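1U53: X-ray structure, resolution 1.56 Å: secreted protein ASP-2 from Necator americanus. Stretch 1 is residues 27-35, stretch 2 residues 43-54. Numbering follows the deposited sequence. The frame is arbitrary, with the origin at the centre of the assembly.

Stretch 1, residues 27-35: LRSSVALGQ
Stretch 2 43-54: NAPKAAKMKTMA

Residues 27-32 form the last turns of a helix that begins earlier in the chain, and 33-35 lead out of it. The part of stretch 2 that meets the helix forms no regular helix or strand of its own; it is largely extended, with Ala-44 to Ala-47 at phi near -60 to -110° and psi 134 to 154°. After a bend through Ala-48 (-81/-22) and Lys-49 (-158/53), extended angles resume from Met-50 to Met-53. The register runs antiparallel in sequence: Ala-32 CA lies 4.3 Å from Ala-47 CA, Gly-34 CA 4.5 Å from Lys-46 CA, and farther back up the helix Arg-28 meets Met-50, Lys-51 and Met-53. Together the stretches bury 640 Å².

The helix ends in a Schellman motif. Gly-34, at phi/psi 83/22, is the first residue to leave helical angles; its N bonds to Val-31 O at 3.0 Å, and Gln-35 N bonds to Ser-30 O at 2.9 Å. Two rules favour glycine here. Positive phi suits it, and an ideal CB would sit 2.8 Å from Lys-46 CG, a clash. Without one, Lys-46 CG packs 3.7 Å from Gly-34 CA. The lysine is m at chi1 and t thereafter, an extended chain whose CE comes 3.6 Å from Leu-33 O.

Ala-32 O and Gly-34 O, at the end of the helix and in the turn after it, each accept a hydrogen bond from stretch 2. Ala-47 N donates to Ala-32 O (3.1 Å, 163°), fixing the backbone register, while Lys-46 CA makes a CA-H...O contact with that same Ala-32 O at 3.3 Å. At the turn, Asn-43, with chi1 m and chi2 near 0°, donates from ND2 to Gly-34 O (2.8 Å, 166°), so a side-chain amide binds the carbonyl of the Schellman glycine. Water 1 sits between the backbones, its O 2.8 Å from Val-31 O and 2.9 Å from Ala-44 O, within hydrogen-bonding reach of both.

Apolar side chains fill the space beside the Ala-47 bond. Ala-32 CB lies 3.8 Å from Ala-47 CB and 3.7 Å from Met-50 CB, consistent with the close backbone approach. Val-31, chi1 t, sets CG1 4.2 Å from Ala-44 CB and 4.3 Å from Met-50 CE. Met-50 points toward the helix and folds through t, p, p, which carries its CE to the valine.

Arg-28 is the buried polar anchor. Its rotamer is m, t, p with chi4 at 88°, and its CA-to-CB bond points toward stretch 2. Two donors converge on one backbone acceptor: Arg-28 NE donates to Lys-51 O at 2.9 Å (141°) and Arg-28 NH2 to the same Lys-51 O at 2.8 Å (150°). This fork places the carbonyl at the guanidinium edge, near its plane, leaving both faces to the methionines. Met-50 SD lies over one face, 3.7 Å from Arg-28 NH2; Met-53 CG covers the opposite face, and Met-53 CE approaches Arg-28 NH1 at 3.6 Å. Met-53 is m, t, t. The rule is economical: two donors are satisfied at the edge by Lys-51 O, NH1 and NH2 have further partners elsewhere in the structure, and methionine covers the flat faces.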

# COMPACT_ATOMS: atom_id res chain seq x y z
N LEU A 27 -0.72 6.52 6.54
CA LEU A 27 0.67 6.62 6.14
C LEU A 27 0.79 7.46 4.87
O LEU A 27 1.74 8.27 4.76
CB LEU A 27 1.23 5.21 5.96
CG LEU A 27 1.36 4.42 7.27
CD1 LEU A 27 1.64 2.94 7.04
CD2 LEU A 27 2.49 5.00 8.11
N ARG A 28 -0.16 7.29 3.93
CA ARG A 28 -0.19 8.26 2.80
C ARG A 28 -0.26 9.68 3.31
O ARG A 28 0.38 10.59 2.76
CB ARG A 28 -1.39 7.93 1.88
CG ARG A 28 -1.08 6.66 1.14
CD ARG A 28 -2.33 6.06 0.44
NE ARG A 28 -2.78 6.85 -0.73
CZ ARG A 28 -2.32 6.67 -1.98
NH1 ARG A 28 -1.36 5.79 -2.27
NH2 ARG A 28 -2.82 7.43 -2.95
N SER A 29 -1.08 9.89 4.35
CA SER A 29 -1.26 11.24 4.86
C SER A 29 0.03 11.74 5.50
O SER A 29 0.48 12.85 5.23
CB SER A 29 -2.44 11.32 5.88
OG SER A 29 -2.41 12.55 6.64
N SER A 30 0.66 10.90 6.32
CA SER A 30 1.97 11.29 6.89
C SER A 30 2.98 11.70 5.83
O SER A 30 3.67 12.69 5.98
CB SER A 30 2.57 10.18 7.76
OG SER A 30 3.16 9.12 7.03
N VAL A 31 3.10 10.92 4.76
CA VAL A 31 4.02 11.27 3.69
C VAL A 31 3.60 12.61 3.08
O VAL A 31 4.42 13.52 2.91
CB VAL A 31 4.05 10.16 2.61
CG1 VAL A 31 4.76 10.67 1.33
CG2 VAL A 31 4.65 8.92 3.20
N ALA A 32 2.33 12.75 2.72
CA ALA A 32 1.84 13.94 2.03
C ALA A 32 2.06 15.22 2.84
O ALA A 32 2.38 16.29 2.27
CB ALA A 32 0.35 13.76 1.64
N LEU A 33 1.96 15.14 4.16
CA LEU A 33 2.11 16.31 5.01
C LEU A 33 3.56 16.64 5.33
O LEU A 33 3.86 17.62 6.06
CB LEU A 33 1.37 16.01 6.32
CG LEU A 33 -0.15 15.90 6.25
CD1 LEU A 33 -0.74 15.44 7.59
CD2 LEU A 33 -0.75 17.23 5.86
N GLY A 34 4.48 15.82 4.82
CA GLY A 34 5.90 16.01 5.07
C GLY A 34 6.44 15.48 6.37
O GLY A 34 7.48 15.94 6.85
N GLN A 35 5.71 14.52 6.95
CA GLN A 35 5.98 14.08 8.33
C GLN A 35 6.70 12.73 8.38
O GLN A 35 6.99 12.24 9.46
CB GLN A 35 4.66 13.91 9.07
CG GLN A 35 3.87 15.20 9.20
CD GLN A 35 2.61 14.99 9.99
OE1 GLN A 35 2.24 13.86 10.24
NE2 GLN A 35 1.94 16.05 10.36
N ASN A 43 12.93 14.31 5.59
CA ASN A 43 11.69 13.59 5.41
C ASN A 43 11.34 13.41 3.94
O ASN A 43 11.85 14.12 3.07
CB ASN A 43 10.56 14.37 6.11
CG ASN A 43 10.66 14.32 7.63
OD1 ASN A 43 11.59 13.72 8.18
ND2 ASN A 43 9.72 15.00 8.32
N ALA A 44 10.39 12.52 3.66
CA ALA A 44 9.88 12.46 2.28
C ALA A 44 9.25 13.80 1.89
O ALA A 44 8.72 14.54 2.75
CB ALA A 44 8.87 11.29 2.16
N PRO A 45 9.34 14.18 0.61
CA PRO A 45 8.69 15.45 0.27
C PRO A 45 7.19 15.49 0.39
O PRO A 45 6.52 14.48 0.19
CB PRO A 45 9.04 15.65 -1.22
CG PRO A 45 9.65 14.40 -1.69
CD PRO A 45 10.06 13.56 -0.51
N LYS A 46 6.66 16.70 0.61
CA LYS A 46 5.21 16.87 0.66
C LYS A 46 4.61 16.58 -0.70
O LYS A 46 5.26 16.80 -1.75
CB LYS A 46 4.81 18.28 1.11
CG LYS A 46 5.30 18.58 2.53
CD LYS A 46 5.05 20.06 2.92
CE LYS A 46 5.56 20.29 4.35
NZ LYS A 46 5.34 21.70 4.79
N ALA A 47 3.37 16.12 -0.68
CA ALA A 47 2.68 15.64 -1.88
C ALA A 47 1.57 16.63 -2.16
O ALA A 47 0.77 16.92 -1.24
CB ALA A 47 2.09 14.25 -1.65
N ALA A 48 1.44 17.04 -3.42
CA ALA A 48 0.47 18.09 -3.79
C ALA A 48 -0.96 17.57 -3.95
O ALA A 48 -1.92 18.36 -3.91
CB ALA A 48 0.90 18.76 -5.11
N LYS A 49 -1.10 16.27 -4.19
CA LYS A 49 -2.42 15.68 -4.50
C LYS A 49 -2.44 14.18 -4.21
O LYS A 49 -2.79 13.33 -5.08
CB LYS A 49 -2.86 15.97 -5.93
CG LYS A 49 -1.92 15.49 -7.03
CD LYS A 49 -2.48 15.92 -8.44
CE LYS A 49 -3.81 15.24 -8.73
NZ LYS A 49 -4.29 15.60 -10.17
N MET A 50 -2.04 13.83 -2.98
CA MET A 50 -2.07 12.41 -2.61
C MET A 50 -3.52 11.97 -2.41
O MET A 50 -4.26 12.54 -1.58
CB MET A 50 -1.27 12.25 -1.31
CG MET A 50 -1.22 10.84 -0.78
SD MET A 50 -0.22 9.72 -1.78
CE MET A 50 1.45 10.24 -1.38
N LYS A 51 -3.93 10.93 -3.14
CA LYS A 51 -5.34 10.57 -3.14
C LYS A 51 -5.66 9.61 -1.99
O LYS A 51 -4.84 8.76 -1.62
CB LYS A 51 -5.74 9.99 -4.51
CG LYS A 51 -5.36 10.94 -5.68
CD LYS A 51 -6.10 10.54 -6.97
CE LYS A 51 -5.97 11.66 -8.07
NZ LYS A 51 -6.51 11.11 -9.35
N THR A 52 -6.86 9.79 -1.45
CA THR A 52 -7.42 8.82 -0.48
C THR A 52 -7.74 7.49 -1.18
O THR A 52 -8.34 7.48 -2.28
CB THR A 52 -8.72 9.40 0.12
OG1 THR A 52 -8.44 10.66 0.75
CG2 THR A 52 -9.24 8.51 1.22
N MET A 53 -7.38 6.39 -0.52
CA MET A 53 -7.78 5.06 -0.97
C MET A 53 -9.15 4.65 -0.40
O MET A 53 -9.58 5.09 0.68
CB MET A 53 -6.77 3.98 -0.56
CG MET A 53 -5.46 4.05 -1.28
SD MET A 53 -4.31 2.87 -0.56
CE MET A 53 -3.11 2.72 -1.87
N ALA A 54 -9.85 3.82 -1.19
CA ALA A 54 -11.09 3.18 -0.76
C ALA A 54 -10.88 1.68 -0.82
O ALA A 54 -10.13 1.20 -1.67
CB ALA A 54 -12.25 3.52 -1.71
O HOH W 1 6.72 13.15 4.41